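Local coordinates for SxtG (Microseira wollei, PDB 6U1R), which is an amidinotransferase of the saxitoxin biosynthetic pathway, probably passing an amidino group to its acceptor through a covalent cysteine intermediate, at residues L324-D327 and E328-I332; K342-K345 and D346-F349. All blocks are in the same frame, centred on the assembly; numbering follows the deposited sequence.

In the fold
Contact 1 is the turn of a beta hairpin and contact 2 the end of helix 338-346. Strand 330-334, this helix and the parallel strand 350-354 form a beta-alpha-beta crossover that joins the two. Contact 1, its centre about 17 Å from that of the chain, has more buried than exposed residues; contact 2, about 24 Å out, has more of its residues exposed. A buried strand pair suits aliphatic side chains, with a salt bridge at the outer turn, whereas the helix end depends on backbone capping, two aromatic rings and charged residues at the surface. They meet at Phe349, which packs on Met325, Glu328, Glu329 and Val331, and both adjoin strand 350-354.

Contact 1: L324-D327 and E328-I332; sequences LMLD and EERVI
Leu324 and Ile332 form an antiparallel hydrogen-bonded pair, with Ile332 N reaching Leu324 O at 2.9 Å; the return bond from Leu324 N is weak. Leu326 N then bonds to Arg330 O at 2.9 Å, closing the hairpin just before the turn.

Asp327 OD1 accepts two backbone N-H groups from opposite faces of its carboxylate plane: Glu329 N completes an Asx turn at 2.8 Å, and Arg330 N arrives nearly straight along the C-O direction. With chi1 at 55°, Asp327 CG sits between its own backbone N and carbonyl carbon, folding the short acid back over the turn. OD2 takes the charge pairing: Arg330 NE and NH2 both lie 3.0 Å from Asp327 OD2, above the carboxylate plane, and the two flat groups are turned 51° apart. Water 1 donates to OD2 and, at longer range, to Glu329 OE1. Four N-H groups and a water thus hold one carboxylate, which would probably stabilise its charged form. Arg330 NH1 is left to pair with Glu103, and Leu326 CB lies over one face of the guanidinium.

On one face of the sheet Met325, bent at chi2 and chi3, brings SD to 3.6 Å from Val331 CB, its flexible, unbranched chain laying the thioether against the branched valine. On the other face Leu326 CD2 meets Ile332 CD1 at 4.0 Å, where Phe96 and Leu100 of helix 83-102 cover Ile332.

This beta hairpin with an Asx turn edges a mixed sheet, consistent with the amidinotransferase alpha/beta propeller; side chain to side chain, Leu324 is about 9 Å from Cys368, the predicted amidino-cysteine.

Contact 2: K342-K345 and D346-F349; sequences KALK and DWGF
Ala343 packs against one face of the Trp347 indole, one helical turn on. Its CB sits over the six-membered ring in a CH-pi contact, 3.9 Å from the ring centroid and 19° off the normal, while Ala343 O lies over the same ring system nearer its rim. Trp347 CG stands anti to the carbonyl carbon (chi1 -74°), which turns the indole back along the helix, and a side chain as small as alanine lets so broad a ring lie close. Trp347 N bonds to Ala343 O at 2.8 Å.

The chain leaves the helix in a Schellman motif: Phe349 N reaches back to Leu344 O at 3.0 Å, and Gly348 N to Lys345 O at 2.9 Å. Gly348 has phi 100°, where a side chain would press on the preceding carbonyl oxygen, which suits glycine. Water 2 donates to Lys345 O and Phe349 O, bridging the last turn and the exit.

The phenyl ring of Phe349 presents its edge to Leu344 O, and its CD2 lies 4.0 Å from Leu344 CD2, the apolar pairing familiar across this motif. Leu272 of strand 269-273 touches both side chains, as befits two bulky buried apolar residues.

On the exposed side, the extended Lys342 chain passes obliquely by Asp346, its CE 3.6 Å from Asp346 OD2. Lys342 NZ stays 4.7 Å from that oxygen, so no salt bridge forms and any attraction is probably weak.

Contact 1: L324-D327 and E328-I332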
loop_
_atom_site.group_PDB
_atom_site.type_symbol
_atom_site.label_atom_id
_atom_site.label_comp_id
_atom_site.label_asym_id
_atom_site.label_seq_id
_atom_site.Cartn_x
_atom_site.Cartn_y
_atom_site.Cartn_z
ATOM N N LEU A 324 20.700 -16.039 -11.064
ATOM C CA LEU A 324 20.944 -14.674 -10.588
ATOM C C LEU A 324 22.203 -14.159 -11.273
ATOM O O LEU A 324 23.258 -14.789 -11.173
ATOM C CB LEU A 324 21.110 -14.615 -9.061
ATOM C CG LEU A 324 21.469 -13.233 -8.483
ATOM C CD1 LEU A 324 20.309 -12.281 -8.667
ATOM C CD2 LEU A 324 21.896 -13.290 -7.012
ATOM N N MET A 325 22.084 -13.017 -11.949
ATOM C CA MET A 325 23.207 -12.367 -12.617
ATOM C C MET A 325 23.910 -11.423 -11.648
ATOM O O MET A 325 23.265 -10.558 -11.049
ATOM C CB MET A 325 22.739 -11.560 -13.830
ATOM C CG MET A 325 21.946 -12.328 -14.895
ATOM S SD MET A 325 22.813 -13.723 -15.556
ATOM C CE MET A 325 24.233 -12.934 -16.318
ATOM N N LEU A 326 25.234 -11.549 -11.550
ATOM C CA LEU A 326 26.047 -10.595 -10.807
ATOM C C LEU A 326 26.521 -9.433 -11.666
ATOM O O LEU A 326 26.868 -8.372 -11.126
ATOM C CB LEU A 326 27.256 -11.310 -10.199
ATOM C CG LEU A 326 26.954 -12.589 -9.420
ATOM C CD1 LEU A 326 28.210 -13.144 -8.762
ATOM C CD2 LEU A 326 25.840 -12.364 -8.391
ATOM N N ASP A 327 26.586 -9.639 -12.976
ATOM C CA ASP A 327 26.775 -8.604 -13.990
ATOM C C ASP A 327 26.332 -9.253 -15.297
ATOM O O ASP A 327 25.638 -10.273 -15.269
ATOM C CB ASP A 327 28.218 -8.065 -14.003
ATOM C CG ASP A 327 29.264 -9.146 -14.174
ATOM O OD1 ASP A 327 28.990 -10.177 -14.828
ATOM O OD2 ASP A 327 30.383 -8.948 -13.639
ATOM N N GLU A 328 26.733 -8.685 -16.437
ATOM C CA GLU A 328 26.287 -9.236 -17.713
ATOM C C GLU A 328 26.897 -10.600 -18.035
ATOM O O GLU A 328 26.443 -11.257 -18.985
ATOM C CB GLU A 328 26.609 -8.253 -18.839
ATOM C CG GLU A 328 25.878 -6.939 -18.679
ATOM C CD GLU A 328 26.084 -5.981 -19.831
ATOM O OE1 GLU A 328 26.653 -6.395 -20.866
ATOM O OE2 GLU A 328 25.656 -4.811 -19.700
ATOM N N GLU A 329 27.888 -11.048 -17.273
ATOM C CA GLU A 329 28.626 -12.271 -17.572
ATOM C C GLU A 329 28.499 -13.327 -16.483
ATOM O O GLU A 329 28.246 -14.497 -16.788
ATOM C CB GLU A 329 30.104 -11.903 -17.808
ATOM C CG GLU A 329 31.027 -13.082 -18.009
ATOM C CD GLU A 329 32.488 -12.663 -18.234
ATOM O OE1 GLU A 329 32.842 -11.512 -17.897
ATOM O OE2 GLU A 329 33.282 -13.489 -18.740
ATOM N N ARG A 330 28.701 -12.955 -15.220
ATOM C CA ARG A 330 28.724 -13.908 -14.121
ATOM C C ARG A 330 27.303 -14.248 -13.686
ATOM O O ARG A 330 26.501 -13.346 -13.413
ATOM C CB ARG A 330 29.498 -13.336 -12.934
ATOM C CG ARG A 330 31.029 -13.211 -13.149
ATOM C CD ARG A 330 31.691 -12.520 -11.944
ATOM N NE ARG A 330 31.255 -11.131 -11.807
ATOM C CZ ARG A 330 31.309 -10.403 -10.687
ATOM N NH1 ARG A 330 31.763 -10.922 -9.558
ATOM N NH2 ARG A 330 30.886 -9.139 -10.694
ATOM N N VAL A 331 27.005 -15.539 -13.612
ATOM C CA VAL A 331 25.654 -16.031 -13.330
ATOM C C VAL A 331 25.732 -17.182 -12.332
ATOM O O VAL A 331 26.487 -18.137 -12.535
ATOM C CB VAL A 331 24.933 -16.469 -14.630
ATOM C CG1 VAL A 331 25.764 -17.444 -15.447
ATOM C CG2 VAL A 331 23.558 -17.054 -14.316
ATOM N N ILE A 332 24.958 -17.087 -11.237
ATOM C CA ILE A 332 24.882 -18.156 -10.251
ATOM C C ILE A 332 23.817 -19.141 -10.715
ATOM O O ILE A 332 22.691 -18.744 -11.062
ATOM C CB ILE A 332 24.587 -17.602 -8.843
ATOM C CG1 ILE A 332 25.797 -16.779 -8.347
ATOM C CG2 ILE A 332 24.290 -18.731 -7.858
ATOM C CD1 ILE A 332 25.596 -16.078 -7.049
HETATM O O HOH W 1 32.368 -10.024 -15.033
#

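Contact 2: K342-K345 and D346-F349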
loop_
_atom_site.group_PDB
_atom_site.type_symbol
_atom_site.label_atom_id
_atom_site.label_comp_id
_atom_site.label_asym_id
_atom_site.label_seq_id
_atom_site.Cartn_x
_atom_site.Cartn_y
_atom_site.Cartn_z
ATOM N N LYS A 342 26.185 -25.959 -18.947
ATOM C CA LYS A 342 26.852 -26.073 -20.241
ATOM C C LYS A 342 26.309 -25.060 -21.244
ATOM O O LYS A 342 27.080 -24.420 -21.972
ATOM C CB LYS A 342 26.698 -27.491 -20.797
ATOM C CG LYS A 342 27.306 -27.623 -22.209
ATOM C CD LYS A 342 27.217 -29.023 -22.753
ATOM C CE LYS A 342 27.708 -29.034 -24.203
ATOM N NZ LYS A 342 27.357 -30.320 -24.878
ATOM N N ALA A 343 24.982 -24.900 -21.304
ATOM C CA ALA A 343 24.401 -23.945 -22.243
ATOM C C ALA A 343 24.843 -22.521 -21.930
ATOM O O ALA A 343 25.192 -21.752 -22.838
ATOM C CB ALA A 343 22.879 -24.055 -22.224
ATOM N N LEU A 344 24.839 -22.151 -20.648
ATOM C CA LEU A 344 25.296 -20.818 -20.273
ATOM C C LEU A 344 26.734 -20.575 -20.721
ATOM O O LEU A 344 27.048 -19.506 -21.253
ATOM C CB LEU A 344 25.161 -20.630 -18.769
ATOM C CG LEU A 344 23.702 -20.491 -18.311
ATOM C CD1 LEU A 344 23.624 -20.580 -16.811
ATOM C CD2 LEU A 344 23.099 -19.155 -18.817
ATOM N N LYS A 345 27.625 -21.546 -20.507
ATOM C CA LYS A 345 29.009 -21.388 -20.965
ATOM C C LYS A 345 29.065 -21.219 -22.476
ATOM O O LYS A 345 29.752 -20.326 -22.992
ATOM C CB LYS A 345 29.847 -22.593 -20.554
ATOM C CG LYS A 345 30.142 -22.674 -19.084
ATOM C CD LYS A 345 30.844 -23.994 -18.697
ATOM C CE LYS A 345 32.099 -24.233 -19.522
ATOM N NZ LYS A 345 33.084 -25.097 -18.801
ATOM N N ASP A 346 28.347 -22.075 -23.201
ATOM C CA ASP A 346 28.375 -22.011 -24.654
ATOM C C ASP A 346 27.792 -20.701 -25.160
ATOM O O ASP A 346 28.210 -20.210 -26.215
ATOM C CB ASP A 346 27.632 -23.209 -25.253
ATOM C CG ASP A 346 28.343 -24.544 -24.973
ATOM O OD1 ASP A 346 29.499 -24.536 -24.476
ATOM O OD2 ASP A 346 27.744 -25.601 -25.239
ATOM N N TRP A 347 26.852 -20.099 -24.417
ATOM C CA TRP A 347 26.294 -18.805 -24.795
ATOM C C TRP A 347 27.179 -17.623 -24.395
ATOM O O TRP A 347 26.803 -16.478 -24.663
ATOM C CB TRP A 347 24.902 -18.629 -24.168
ATOM C CG TRP A 347 23.812 -19.447 -24.809
ATOM C CD1 TRP A 347 23.679 -19.754 -26.137
ATOM C CD2 TRP A 347 22.699 -20.060 -24.143
ATOM N NE1 TRP A 347 22.550 -20.527 -26.333
ATOM C CE2 TRP A 347 21.934 -20.724 -25.124
ATOM C CE3 TRP A 347 22.275 -20.109 -22.809
ATOM C CZ2 TRP A 347 20.770 -21.430 -24.818
ATOM C CZ3 TRP A 347 21.117 -20.810 -22.505
ATOM C CH2 TRP A 347 20.383 -21.476 -23.510
ATOM N N GLY A 348 28.315 -17.867 -23.755
ATOM C CA GLY A 348 29.271 -16.826 -23.428
ATOM C C GLY A 348 29.245 -16.312 -22.004
ATOM O O GLY A 348 29.945 -15.334 -21.704
ATOM N N PHE A 349 28.449 -16.912 -21.125
ATOM C CA PHE A 349 28.391 -16.497 -19.736
ATOM C C PHE A 349 29.431 -17.259 -18.919
ATOM O O PHE A 349 30.072 -18.197 -19.395
ATOM C CB PHE A 349 26.971 -16.705 -19.191
ATOM C CG PHE A 349 25.931 -15.888 -19.905
ATOM C CD1 PHE A 349 25.697 -14.564 -19.546
ATOM C CD2 PHE A 349 25.186 -16.437 -20.941
ATOM C CE1 PHE A 349 24.740 -13.808 -20.198
ATOM C CE2 PHE A 349 24.221 -15.679 -21.609
ATOM C CZ PHE A 349 23.991 -14.370 -21.242
HETATM O O HOH W 2 31.576 -18.906 -21.513
#